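Local coordinates for protein diphosphomevalonate decarboxylase, putative (Trypanosoma brucei, PDB 2HKE) that probably catalyses the ATP-dependent decarboxylation of (R)-5-diphosphomevalonate to isopentenyl diphosphate, a step of the mevalonate pathway to isoprenoids and sterols, at residues 16-21 / 214-219; 146-151 / 156-161; 172-177 / 231-236; 225-230 / 241-246. The protein carries 1 engineered substitution. One frame throughout, in Å; residues are numbered along the deposited sequence.

In the fold
Contacts 1, 3 and 4 follow helix 213-234 along its length. Contact 1 lies toward its start, contact 4 midway and contact 3 at its end, with centres about 13 Å apart for contacts 1 and 4 and about 11 Å for contacts 4 and 3. Contact 2 sits in the N-terminal domain beside this series, its centre about 15 Å from those of contacts 1 and 3. Strand pairing of 155-159 with 170-175 joins it to contact 3. Tyr19 of contact 1 meets Trp158 of contact 2 edge-to-face, with Tyr19 CG 3.6 Å from Trp158 CZ3. Both border a bound sulfate; this ion, about 5 Å from the Trp158 side chain, probably marks a phosphate pocket.

Contact 1: 16-21 / 214-219; sequences FIKYWG and KKRISE. With SO4 (sulfate ion), chain C.
The carbonyl of Lys18 and the guanidinium of Arg216 meet just past a corner in the chain, where Phe16 and Ile17 both face Phe37 in a classic beta bulge. Arg216 NH2 donates to Lys18 O at 3.1 Å. The oxygen lies almost in the guanidinium plane, but the N-H points past it (137° at the hydrogen) and the donor comes in at 119° to the C=O, tilted somewhat from the carbonyl plane. Asn34 also donates to this oxygen. Arg216 NH2 brushes Lys18 CB as well, at 3.6 Å. Lysine suits because the rest of its chain leads away to Asp293, where NZ forms a salt bridge.

Tyr19 turns its back on the helix. Its OH donates to sulfate O4 at 2.6 Å, and O4 sits at the ring edge, in plane. Lys22, Arg77, Ser144, Gly145 and Thr200 complete the grip on this anion, consistent with a pocket made for the substrate's diphosphate. At Trp20 the backbone returns to Arg216 through a water, which donates to Trp20 O (2.8 Å) and accepts from Arg216 NE (2.8 Å).

Arginine suits this place because a long chain, held straight from CG to NE with CG anti to the backbone N (chi1 173°), carries several donors from the helix to a buried loop. Its NH1 forms a salt bridge with Glu247, whose other oxygen takes Lys18 N, so one carboxylate ties both segments to helix 237-256. The loop thus lies among three helices, with 213-234 and 237-256 flanking Ile17 and 199-209 packing on Tyr19 and Trp20.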
loop_
_atom_site.group_PDB
_atom_site.type_symbol
_atom_site.label_atom_id
_atom_site.label_comp_id
_atom_site.label_asym_id
_atom_site.label_seq_id
_atom_site.Cartn_x
_atom_site.Cartn_y
_atom_site.Cartn_z
ATOM N N PHE A 16 4.692 2.522 -6.332
ATOM C CA PHE A 16 5.504 2.142 -7.516
ATOM C C PHE A 16 6.895 2.778 -7.484
ATOM O O PHE A 16 7.797 2.261 -8.151
ATOM C CB PHE A 16 4.764 2.397 -8.810
ATOM C CG PHE A 16 4.231 3.771 -8.924
ATOM C CD1 PHE A 16 5.014 4.747 -9.458
ATOM C CD2 PHE A 16 2.955 4.100 -8.492
ATOM C CE1 PHE A 16 4.586 6.048 -9.554
ATOM C CE2 PHE A 16 2.522 5.440 -8.582
ATOM C CZ PHE A 16 3.336 6.383 -9.135
ATOM N N ILE A 17 7.047 3.909 -6.768
ATOM C CA ILE A 17 8.321 4.470 -6.399
ATOM C C ILE A 17 8.431 4.256 -4.905
ATOM O O ILE A 17 7.614 4.734 -4.102
ATOM C CB ILE A 17 8.546 5.928 -6.858
ATOM C CG1 ILE A 17 8.620 5.941 -8.407
ATOM C CG2 ILE A 17 9.871 6.485 -6.194
ATOM C CD1 ILE A 17 8.541 7.333 -8.969
ATOM N N LYS A 18 9.384 3.427 -4.545
ATOM C CA LYS A 18 9.414 2.853 -3.207
ATOM C C LYS A 18 9.889 3.702 -2.026
ATOM O O LYS A 18 10.882 4.410 -2.117
ATOM C CB LYS A 18 10.257 1.598 -3.256
ATOM C CG LYS A 18 9.830 0.585 -4.345
ATOM C CD LYS A 18 8.450 0.045 -4.032
ATOM C CE LYS A 18 8.041 -1.093 -4.961
ATOM N NZ LYS A 18 6.654 -1.649 -4.623
ATOM N N TYR A 19 9.193 3.537 -0.902
ATOM C CA TYR A 19 9.654 3.983 0.393
ATOM C C TYR A 19 10.528 2.847 0.978
ATOM O O TYR A 19 10.054 1.764 1.188
ATOM C CB TYR A 19 8.447 4.243 1.284
ATOM C CG TYR A 19 8.668 4.285 2.794
ATOM C CD1 TYR A 19 9.699 5.039 3.345
ATOM C CD2 TYR A 19 7.799 3.618 3.664
ATOM C CE1 TYR A 19 9.888 5.080 4.718
ATOM C CE2 TYR A 19 7.953 3.681 5.033
ATOM C CZ TYR A 19 9.001 4.376 5.554
ATOM O OH TYR A 19 9.138 4.451 6.902
ATOM N N TRP A 20 11.816 3.112 1.233
ATOM C CA TRP A 20 12.672 2.150 1.862
ATOM C C TRP A 20 13.819 2.915 2.480
ATOM O O TRP A 20 14.785 3.215 1.826
ATOM C CB TRP A 20 13.159 1.095 0.872
ATOM C CG TRP A 20 13.745 -0.122 1.530
ATOM C CD1 TRP A 20 15.051 -0.506 1.532
ATOM C CD2 TRP A 20 13.021 -1.140 2.172
ATOM N NE1 TRP A 20 15.198 -1.701 2.218
ATOM C CE2 TRP A 20 13.951 -2.112 2.607
ATOM C CE3 TRP A 20 11.665 -1.329 2.468
ATOM C CZ2 TRP A 20 13.563 -3.232 3.316
ATOM C CZ3 TRP A 20 11.301 -2.458 3.204
ATOM C CH2 TRP A 20 12.254 -3.382 3.615
ATOM N N GLY A 21 13.638 3.286 3.743
ATOM C CA GLY A 21 14.604 4.008 4.521
ATOM C C GLY A 21 14.090 5.285 5.167
ATOM O O GLY A 21 13.489 6.148 4.482
ATOM N N LYS A 214 23.008 4.839 -1.528
ATOM C CA LYS A 214 23.466 6.196 -1.751
ATOM C C LYS A 214 23.037 6.821 -3.071
ATOM O O LYS A 214 22.566 7.990 -3.108
ATOM C CB LYS A 214 25.004 6.233 -1.652
ATOM C CG LYS A 214 25.624 7.642 -1.689
ATOM C CD LYS A 214 27.150 7.501 -1.699
ATOM C CE LYS A 214 27.854 8.807 -1.873
ATOM N NZ LYS A 214 27.743 9.621 -0.616
ATOM N N LYS A 215 23.261 6.077 -4.161
ATOM C CA LYS A 215 22.943 6.525 -5.498
ATOM C C LYS A 215 21.422 6.542 -5.663
ATOM O O LYS A 215 20.890 7.420 -6.320
ATOM C CB LYS A 215 23.538 5.625 -6.574
ATOM C CG LYS A 215 23.291 6.158 -7.966
ATOM C CD LYS A 215 24.118 5.411 -9.032
ATOM C CE LYS A 215 23.226 4.538 -9.908
ATOM N NZ LYS A 215 23.215 3.155 -9.498
ATOM N N ARG A 216 20.748 5.595 -5.033
ATOM C CA ARG A 216 19.251 5.567 -5.088
ATOM C C ARG A 216 18.644 6.869 -4.564
ATOM O O ARG A 216 17.780 7.449 -5.205
ATOM C CB ARG A 216 18.707 4.350 -4.361
ATOM C CG ARG A 216 17.175 4.370 -4.234
ATOM C CD ARG A 216 16.617 3.141 -3.606
ATOM N NE ARG A 216 15.176 3.343 -3.452
ATOM C CZ ARG A 216 14.306 3.425 -4.454
ATOM N NH1 ARG A 216 14.662 3.211 -5.719
ATOM N NH2 ARG A 216 13.028 3.669 -4.162
ATOM N N ILE A 217 19.104 7.307 -3.396
ATOM C CA ILE A 217 18.569 8.462 -2.714
ATOM C C ILE A 217 18.977 9.721 -3.420
ATOM O O ILE A 217 18.189 10.638 -3.617
ATOM C CB ILE A 217 19.046 8.470 -1.238
ATOM C CG1 ILE A 217 18.414 7.262 -0.527
ATOM C CG2 ILE A 217 18.764 9.821 -0.548
ATOM C CD1 ILE A 217 19.012 6.885 0.814
ATOM N N SER A 218 20.241 9.767 -3.839
ATOM C CA SER A 218 20.753 10.991 -4.402
ATOM C C SER A 218 20.321 11.235 -5.836
ATOM O O SER A 218 20.017 12.362 -6.208
ATOM C CB SER A 218 22.283 10.948 -4.355
ATOM O OG SER A 218 22.760 12.207 -4.745
ATOM N N GLU A 219 20.331 10.196 -6.659
ATOM C CA GLU A 219 20.113 10.338 -8.087
ATOM C C GLU A 219 18.831 9.658 -8.572
ATOM O O GLU A 219 18.084 10.257 -9.304
ATOM C CB GLU A 219 21.329 9.758 -8.825
ATOM C CG GLU A 219 21.218 9.738 -10.345
ATOM C CD GLU A 219 22.424 9.122 -11.040
ATOM O OE1 GLU A 219 23.418 9.838 -11.295
ATOM O OE2 GLU A 219 22.308 7.953 -11.375
HETATM S S SO4 C . 7.183 2.144 8.851
HETATM O O1 SO4 C . 8.363 1.914 9.661
HETATM O O2 SO4 C . 7.217 1.295 7.684
HETATM O O3 SO4 C . 5.981 1.829 9.613
HETATM O O4 SO4 C . 7.158 3.538 8.401
HETATM O O HOH W 1 14.465 4.053 -0.844
#

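Contact 2: 146-151 / 156-161; sequences SACRSA and VIWNKG
Ser146 O is gripped by two donors, Arg149 N at 3.1 Å and Asn13 ND2, in a residue whose own N lies 4.2 Å from Trp158 CZ3. Arg149 brings its guanidinium to the edge of the same indole. Its NH1 is bonded to Ser36 OG and its NH2 to Asn13 OD1, while Ser146 CA lies over one face, toward its rim, 3.7 Å above the plane. NH1 comes within 3.9 Å of Trp158 CE3, near the plane of the indole, and the two flat groups are turned 49° from each other. Arg149 CG packs on Trp158 CB at 3.7 Å, and a bend at chi3 turns the guanidinium across toward the ring edge. Arginine suits because its methylenes pack on Trp158 CB while its nitrogens reach Ser36 and Asn13.

In the N-terminal domain, of the ribosomal protein S5 clan, this joins the loop after helix 136-143 to strand 155-159; only four residues lie between the two segments. Strand alternation sends Val156 and Trp158 toward the loop and Ile157 away from it.

Cys148 occupies a face of the indole in a sulfur-aromatic contact. Its SG stands 3.4 Å from the centroid of the Trp158 five-membered ring, only 7° off the normal, where a compact polarisable sulfur fits closely. The indole is carried out from the strand with CG anti to the backbone N (chi1 180°). Farther back, Val156 CG1 packs against Arg149 O at 3.5 Å and Arg149 CB at 3.9 Å; a branched side chain suits a strand and here meets the loop backbone.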
loop_
_atom_site.group_PDB
_atom_site.type_symbol
_atom_site.label_atom_id
_atom_site.label_comp_id
_atom_site.label_asym_id
_atom_site.label_seq_id
_atom_site.Cartn_x
_atom_site.Cartn_y
_atom_site.Cartn_z
ATOM N N SER A 146 3.843 4.383 5.103
ATOM C CA SER A 146 3.008 4.194 3.916
ATOM C C SER A 146 1.534 4.563 4.186
ATOM O O SER A 146 0.818 4.876 3.252
ATOM C CB SER A 146 3.202 2.779 3.392
ATOM O OG SER A 146 2.396 1.901 4.099
ATOM N N ALA A 147 1.103 4.613 5.456
ATOM C CA ALA A 147 -0.284 5.039 5.771
ATOM C C ALA A 147 -0.550 6.444 5.298
ATOM O O ALA A 147 -1.683 6.804 4.956
ATOM C CB ALA A 147 -0.606 4.914 7.293
ATOM N N CYS A 148 0.467 7.277 5.327
ATOM C CA CYS A 148 0.278 8.638 4.932
ATOM C C CYS A 148 -0.188 8.808 3.474
ATOM O O CYS A 148 -0.872 9.825 3.145
ATOM C CB CYS A 148 1.550 9.425 5.272
ATOM S SG CYS A 148 2.757 9.588 3.992
ATOM N N ARG A 149 0.031 7.805 2.617
ATOM C CA ARG A 149 -0.375 7.940 1.230
ATOM C C ARG A 149 -1.802 7.461 0.953
ATOM O O ARG A 149 -2.309 7.677 -0.134
ATOM C CB ARG A 149 0.602 7.234 0.303
ATOM C CG ARG A 149 2.081 7.742 0.394
ATOM C CD ARG A 149 2.901 7.051 -0.697
ATOM N NE ARG A 149 2.717 5.586 -0.608
ATOM C CZ ARG A 149 3.560 4.717 -0.080
ATOM N NH1 ARG A 149 4.751 5.101 0.364
ATOM N NH2 ARG A 149 3.193 3.448 0.019
ATOM N N SER A 150 -2.430 6.797 1.931
ATOM C CA SER A 150 -3.800 6.346 1.784
ATOM C C SER A 150 -4.842 7.470 2.061
ATOM O O SER A 150 -6.074 7.215 1.952
ATOM C CB SER A 150 -4.029 5.074 2.588
ATOM O OG SER A 150 -3.552 3.942 1.881
ATOM N N ALA A 151 -4.354 8.663 2.409
ATOM C CA ALA A 151 -5.196 9.786 2.794
ATOM C C ALA A 151 -5.963 10.377 1.626
ATOM O O ALA A 151 -6.965 11.061 1.841
ATOM C CB ALA A 151 -4.335 10.910 3.533
ATOM N N VAL A 156 -0.592 9.345 -5.526
ATOM C CA VAL A 156 -0.237 10.121 -4.345
ATOM C C VAL A 156 1.276 10.098 -4.149
ATOM O O VAL A 156 1.883 9.017 -4.172
ATOM C CB VAL A 156 -0.954 9.523 -3.102
ATOM C CG1 VAL A 156 -0.599 10.247 -1.821
ATOM C CG2 VAL A 156 -2.491 9.513 -3.356
ATOM N N ILE A 157 1.837 11.281 -3.960
ATOM C CA ILE A 157 3.246 11.447 -3.605
ATOM C C ILE A 157 3.421 11.660 -2.109
ATOM O O ILE A 157 2.814 12.532 -1.529
ATOM C CB ILE A 157 3.840 12.636 -4.333
ATOM C CG1 ILE A 157 3.835 12.394 -5.849
ATOM C CG2 ILE A 157 5.295 12.906 -3.844
ATOM C CD1 ILE A 157 4.127 13.714 -6.662
ATOM N N TRP A 158 4.312 10.894 -1.481
ATOM C CA TRP A 158 4.745 11.228 -0.154
ATOM C C TRP A 158 5.985 12.089 -0.349
ATOM O O TRP A 158 7.039 11.586 -0.816
ATOM C CB TRP A 158 5.108 9.929 0.628
ATOM C CG TRP A 158 5.569 10.150 2.015
ATOM C CD1 TRP A 158 5.638 11.345 2.684
ATOM C CD2 TRP A 158 6.089 9.162 2.913
ATOM N NE1 TRP A 158 6.151 11.154 3.949
ATOM C CE2 TRP A 158 6.426 9.827 4.117
ATOM C CE3 TRP A 158 6.265 7.781 2.833
ATOM C CZ2 TRP A 158 6.962 9.164 5.213
ATOM C CZ3 TRP A 158 6.824 7.120 3.952
ATOM C CH2 TRP A 158 7.133 7.834 5.120
ATOM N N ASN A 159 5.835 13.382 -0.077
ATOM C CA ASN A 159 6.912 14.341 -0.118
ATOM C C ASN A 159 7.801 14.171 1.115
ATOM O O ASN A 159 7.335 14.263 2.234
ATOM C CB ASN A 159 6.350 15.781 -0.202
ATOM C CG ASN A 159 5.416 15.950 -1.339
ATOM O OD1 ASN A 159 5.843 16.067 -2.486
ATOM N ND2 ASN A 159 4.132 15.820 -1.062
ATOM N N LYS A 160 9.099 13.927 0.911
ATOM C CA LYS A 160 10.009 13.685 2.038
ATOM C C LYS A 160 10.188 14.855 2.981
ATOM O O LYS A 160 10.387 14.659 4.174
ATOM C CB LYS A 160 11.385 13.185 1.577
ATOM C CG LYS A 160 12.181 14.114 0.778
ATOM C CD LYS A 160 13.545 13.442 0.520
ATOM C CE LYS A 160 14.187 14.083 -0.648
ATOM N NZ LYS A 160 14.393 15.519 -0.386
ATOM N N GLY A 161 10.054 16.063 2.453
ATOM C CA GLY A 161 10.263 17.262 3.262
ATOM C C GLY A 161 11.736 17.472 3.574
ATOM O O GLY A 161 12.617 16.608 3.300
#

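Contact 3: 172-177 / 231-236; sequences TQFVDE and AIKARD
Lys233 passes its chain obliquely across the far end of the Phe174 ring; although its CB does not point at segment 172-177, the end of the chain comes nearer. From CB, CG turns inward and makes the closest approach of the pair, 3.5 Å from Phe174 CZ. CD continues past the same ring atom, and CE stays with it at 3.6 Å from Phe174 CZ. A bend at chi4 brings NZ to 3.7 Å from Phe174 CE1, so the chain runs from the CE2 side of the ring's end to the CE1 side. Lysine suits this margin because its methylenes shelter an aromatic ring while its ammonium end remains at an exposed surface.

Ile232, the residue before it and buried, meets the ring differently. Its CG2 lies at the edge, in the ring plane, 3.9 Å from Phe174 CE2, and also touches Val175 CG2 at 3.7 Å. A single methyl is therefore wedged between the phenyl edge and the valine branch. Phe174 has its CG anti to the backbone N (chi1 180°), which carries the ring toward the helix.

Phe174 and Val175 can both face the helix because they form a classic beta bulge opposite Phe155, where strand 170-175 turns a corner. Just beyond the touching residues, helix 213-234 ends in a Schellman motif. Arg235 takes a positive phi (52°), and Asp236 N bonds to Ala231 O at 2.9 Å. Asp236 then serves as N-cap of helix 237-256, making this the closing turn of one helix and the start of the next.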
loop_
_atom_site.group_PDB
_atom_site.type_symbol
_atom_site.label_atom_id
_atom_site.label_comp_id
_atom_site.label_asym_id
_atom_site.label_seq_id
_atom_site.Cartn_x
_atom_site.Cartn_y
_atom_site.Cartn_z
ATOM N N THR A 172 0.729 14.312 -0.867
ATOM C CA THR A 172 -0.167 15.156 -1.635
ATOM C C THR A 172 -0.705 14.385 -2.837
ATOM O O THR A 172 -0.054 13.463 -3.356
ATOM C CB THR A 172 0.547 16.420 -2.121
ATOM O OG1 THR A 172 1.701 16.061 -2.862
ATOM C CG2 THR A 172 1.002 17.257 -0.982
ATOM N N GLN A 173 -1.929 14.692 -3.232
ATOM C CA GLN A 173 -2.533 14.013 -4.365
ATOM C C GLN A 173 -1.908 14.571 -5.616
ATOM O O GLN A 173 -1.869 15.781 -5.818
ATOM C CB GLN A 173 -4.058 14.212 -4.390
ATOM C CG GLN A 173 -4.702 13.453 -5.476
ATOM C CD GLN A 173 -6.171 13.676 -5.442
ATOM O OE1 GLN A 173 -6.612 14.775 -5.782
ATOM N NE2 GLN A 173 -6.931 12.691 -4.948
ATOM N N PHE A 174 -1.364 13.707 -6.463
ATOM C CA PHE A 174 -0.794 14.143 -7.694
ATOM C C PHE A 174 -1.879 14.335 -8.764
ATOM O O PHE A 174 -1.967 15.420 -9.376
ATOM C CB PHE A 174 0.299 13.213 -8.164
ATOM C CG PHE A 174 0.940 13.627 -9.450
ATOM C CD1 PHE A 174 1.758 14.743 -9.527
ATOM C CD2 PHE A 174 0.751 12.868 -10.582
ATOM C CE1 PHE A 174 2.345 15.125 -10.729
ATOM C CE2 PHE A 174 1.342 13.219 -11.770
ATOM C CZ PHE A 174 2.134 14.348 -11.848
ATOM N N VAL A 175 -2.638 13.283 -8.994
ATOM C CA VAL A 175 -3.864 13.316 -9.732
ATOM C C VAL A 175 -4.865 12.453 -9.059
ATOM O O VAL A 175 -4.514 11.490 -8.335
ATOM C CB VAL A 175 -3.714 12.856 -11.214
ATOM C CG1 VAL A 175 -2.762 13.791 -11.974
ATOM C CG2 VAL A 175 -3.263 11.372 -11.349
ATOM N N ASP A 176 -6.147 12.761 -9.290
ATOM C CA ASP A 176 -7.172 11.972 -8.619
ATOM C C ASP A 176 -7.566 10.768 -9.442
ATOM O O ASP A 176 -7.001 10.478 -10.491
ATOM C CB ASP A 176 -8.382 12.835 -8.198
ATOM C CG ASP A 176 -9.200 13.339 -9.375
ATOM O OD1 ASP A 176 -9.154 12.745 -10.477
ATOM O OD2 ASP A 176 -9.932 14.358 -9.178
ATOM N N GLU A 177 -8.508 10.027 -8.910
ATOM C CA GLU A 177 -8.963 8.777 -9.501
ATOM C C GLU A 177 -9.624 8.951 -10.851
ATOM O O GLU A 177 -9.816 7.990 -11.561
ATOM C CB GLU A 177 -9.902 8.057 -8.534
ATOM C CG GLU A 177 -11.263 8.706 -8.231
ATOM C CD GLU A 177 -11.229 9.789 -7.161
ATOM O OE1 GLU A 177 -10.147 10.199 -6.716
ATOM O OE2 GLU A 177 -12.310 10.254 -6.729
ATOM N N ALA A 231 4.853 10.798 -17.008
ATOM C CA ALA A 231 4.131 9.660 -17.625
ATOM C C ALA A 231 2.677 9.597 -17.135
ATOM O O ALA A 231 1.788 9.212 -17.890
ATOM C CB ALA A 231 4.840 8.309 -17.299
ATOM N N ILE A 232 2.432 9.915 -15.871
ATOM C CA ILE A 232 1.071 9.810 -15.313
ATOM C C ILE A 232 0.235 10.951 -15.867
ATOM O O ILE A 232 -0.933 10.770 -16.248
ATOM C CB ILE A 232 1.082 9.801 -13.783
ATOM C CG1 ILE A 232 1.726 8.495 -13.275
ATOM C CG2 ILE A 232 -0.342 10.059 -13.190
ATOM C CD1 ILE A 232 2.303 8.626 -11.913
ATOM N N LYS A 233 0.827 12.134 -15.923
ATOM C CA LYS A 233 0.134 13.264 -16.570
ATOM C C LYS A 233 -0.219 12.983 -18.006
ATOM O O LYS A 233 -1.350 13.316 -18.428
ATOM C CB LYS A 233 0.902 14.580 -16.386
ATOM C CG LYS A 233 0.708 15.071 -14.987
ATOM C CD LYS A 233 1.129 16.498 -14.742
ATOM C CE LYS A 233 0.446 17.063 -13.450
ATOM N NZ LYS A 233 1.283 18.106 -12.712
ATOM N N ALA A 234 0.682 12.344 -18.752
ATOM C CA ALA A 234 0.466 11.991 -20.154
ATOM C C ALA A 234 -0.298 10.700 -20.382
ATOM O O ALA A 234 -0.562 10.388 -21.518
ATOM C CB ALA A 234 1.789 11.885 -20.869
ATOM N N ARG A 235 -0.592 9.935 -19.331
ATOM C CA ARG A 235 -1.184 8.602 -19.427
ATOM C C ARG A 235 -0.394 7.718 -20.363
ATOM O O ARG A 235 -0.948 7.042 -21.208
ATOM C CB ARG A 235 -2.676 8.668 -19.840
ATOM C CG ARG A 235 -3.523 9.540 -18.974
ATOM C CD ARG A 235 -4.812 9.954 -19.725
ATOM N NE ARG A 235 -5.680 10.836 -18.938
ATOM C CZ ARG A 235 -5.737 12.169 -19.058
ATOM N NH1 ARG A 235 -4.961 12.813 -19.931
ATOM N NH2 ARG A 235 -6.576 12.872 -18.294
ATOM N N ASP A 236 0.934 7.685 -20.152
ATOM C CA ASP A 236 1.879 6.918 -20.929
ATOM C C ASP A 236 2.132 5.622 -20.137
ATOM O O ASP A 236 2.964 5.603 -19.229
ATOM C CB ASP A 236 3.163 7.725 -20.996
ATOM C CG ASP A 236 4.293 7.020 -21.747
ATOM O OD1 ASP A 236 4.166 5.850 -22.178
ATOM O OD2 ASP A 236 5.358 7.689 -21.862
#

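Contact 4: 225-230 / 241-246; sequences MKIASR and AEIAML
No ring or other flat group enters where Ile227 meets Ile243: branched aliphatic chains do the touching, without faces or edges. Ile227 CG2 lies against the ethyl arm of its partner, 3.8 Å from Ile243 CG1 and 3.9 Å from Ile243 CD1. The arm is folded at chi2 (-65°) instead of extended, which keeps Ile243 CD1 near the root of the other side chain, 4.1 Å from Ile227 CB. The two side chains cross at a slant, CG2 of one lying on the CG1-CD1 arm of the other.

Ile243 turns its other branch to a second partner. With CG2 anti to its backbone N, that methyl reaches Ala228 CB at 4.3 Å. Alanine suits the place because its small side chain lets the backbones approach, and the CA atoms of Ala228 and Ile243 are only 6.8 Å apart. Isoleucine suits the opposing position since it offers one branch to each neighbour. Ile17 adds to this apolar patch, touching Met225, Ala228 and Ile243 from the loop after strand 5-15.

Around the helix from this seam, Ser229 is turned back on its own backbone. Its OG donates to Met225 O at 2.7 Å, while Ser229 N bonds the same oxygen at 3.1 Å, the two donors coming from opposite faces of the carbonyl plane. The hydroxyl is thus satisfied within the helix as Met225 and Ser229 pack on Phe37. With the helices running in opposite directions and only a short turn between them, 213-234 and 237-256 form an antiparallel helical hairpin, here within the GHMP-type C-terminal domain.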
loop_
_atom_site.group_PDB
_atom_site.type_symbol
_atom_site.label_atom_id
_atom_site.label_comp_id
_atom_site.label_asym_id
_atom_site.label_seq_id
_atom_site.Cartn_x
_atom_site.Cartn_y
_atom_site.Cartn_z
ATOM N N MET A 225 10.932 10.013 -10.021
ATOM C CA MET A 225 9.786 10.873 -9.642
ATOM C C MET A 225 9.415 11.815 -10.799
ATOM O O MET A 225 8.244 11.986 -11.105
ATOM C CB MET A 225 10.075 11.701 -8.391
ATOM C CG MET A 225 10.176 10.861 -7.087
ATOM S SD MET A 225 8.587 10.082 -6.627
ATOM C CE MET A 225 7.535 11.544 -6.505
ATOM N N LYS A 226 10.407 12.397 -11.436
ATOM C CA LYS A 226 10.148 13.269 -12.600
ATOM C C LYS A 226 9.563 12.501 -13.776
ATOM O O LYS A 226 8.577 12.959 -14.394
ATOM C CB LYS A 226 11.418 14.024 -13.006
ATOM C CG LYS A 226 11.308 14.824 -14.311
ATOM C CD LYS A 226 12.581 15.663 -14.553
ATOM C CE LYS A 226 12.485 16.446 -15.879
ATOM N NZ LYS A 226 13.641 17.411 -16.008
ATOM N N ILE A 227 10.124 11.330 -14.082
ATOM C CA ILE A 227 9.699 10.541 -15.240
ATOM C C ILE A 227 8.283 10.004 -14.966
ATOM O O ILE A 227 7.433 10.047 -15.821
ATOM C CB ILE A 227 10.637 9.333 -15.511
ATOM C CG1 ILE A 227 12.048 9.815 -15.907
ATOM C CG2 ILE A 227 10.050 8.414 -16.575
ATOM C CD1 ILE A 227 13.137 8.707 -15.767
ATOM N N ALA A 228 8.051 9.446 -13.786
ATOM C CA ALA A 228 6.693 8.954 -13.457
ATOM C C ALA A 228 5.624 10.053 -13.489
ATOM O O ALA A 228 4.547 9.855 -14.035
ATOM C CB ALA A 228 6.682 8.225 -12.074
ATOM N N SER A 229 5.934 11.211 -12.946
ATOM C CA SER A 229 5.004 12.337 -12.927
ATOM C C SER A 229 4.584 12.718 -14.358
ATOM O O SER A 229 3.407 12.853 -14.641
ATOM C CB SER A 229 5.650 13.532 -12.196
ATOM O OG SER A 229 5.819 13.222 -10.826
ATOM N N ARG A 230 5.569 12.900 -15.231
ATOM C CA ARG A 230 5.315 13.163 -16.651
ATOM C C ARG A 230 4.505 12.060 -17.287
ATOM O O ARG A 230 3.555 12.338 -18.020
ATOM C CB ARG A 230 6.656 13.292 -17.365
ATOM C CG ARG A 230 6.587 13.572 -18.839
ATOM C CD ARG A 230 7.935 13.875 -19.487
ATOM N NE ARG A 230 7.665 14.167 -20.907
ATOM C CZ ARG A 230 8.557 14.222 -21.898
ATOM N NH1 ARG A 230 9.842 14.004 -21.689
ATOM N NH2 ARG A 230 8.142 14.503 -23.124
ATOM N N ALA A 241 4.924 1.809 -16.564
ATOM C CA ALA A 241 5.158 0.393 -16.313
ATOM C C ALA A 241 6.645 0.067 -16.153
ATOM O O ALA A 241 7.042 -0.691 -15.264
ATOM C CB ALA A 241 4.552 -0.450 -17.442
ATOM N N GLU A 242 7.437 0.642 -17.024
ATOM C CA GLU A 242 8.879 0.516 -16.961
ATOM C C GLU A 242 9.495 1.026 -15.656
ATOM O O GLU A 242 10.333 0.322 -15.050
ATOM C CB GLU A 242 9.505 1.214 -18.212
ATOM C CG GLU A 242 9.221 0.485 -19.492
ATOM C CD GLU A 242 9.254 1.400 -20.748
ATOM O OE1 GLU A 242 9.765 2.544 -20.655
ATOM O OE2 GLU A 242 8.808 0.935 -21.842
ATOM N N ILE A 243 9.069 2.205 -15.211
ATOM C CA ILE A 243 9.506 2.761 -13.910
ATOM C C ILE A 243 9.109 1.809 -12.806
ATOM O O ILE A 243 9.896 1.517 -11.897
ATOM C CB ILE A 243 8.908 4.179 -13.634
ATOM C CG1 ILE A 243 9.511 5.174 -14.596
ATOM C CG2 ILE A 243 9.034 4.596 -12.123
ATOM C CD1 ILE A 243 11.024 5.368 -14.387
ATOM N N ALA A 244 7.852 1.340 -12.827
ATOM C CA ALA A 244 7.402 0.482 -11.723
ATOM C C ALA A 244 8.257 -0.816 -11.608
ATOM O O ALA A 244 8.596 -1.289 -10.510
ATOM C CB ALA A 244 5.933 0.155 -11.890
ATOM N N MET A 245 8.602 -1.417 -12.754
ATOM C CA MET A 245 9.387 -2.644 -12.746
ATOM C C MET A 245 10.842 -2.353 -12.366
ATOM O O MET A 245 11.469 -3.155 -11.698
ATOM C CB MET A 245 9.312 -3.332 -14.107
ATOM C CG MET A 245 7.915 -3.952 -14.311
ATOM S SD MET A 245 7.633 -4.903 -15.770
ATOM C CE MET A 245 7.507 -3.629 -17.011
ATOM N N LEU A 246 11.370 -1.217 -12.782
ATOM C CA LEU A 246 12.745 -0.841 -12.378
ATOM C C LEU A 246 12.821 -0.640 -10.890
ATOM O O LEU A 246 13.725 -1.103 -10.238
ATOM C CB LEU A 246 13.168 0.456 -13.047
ATOM C CG LEU A 246 13.517 0.346 -14.522
ATOM C CD1 LEU A 246 13.627 1.769 -15.132
ATOM C CD2 LEU A 246 14.814 -0.448 -14.679
#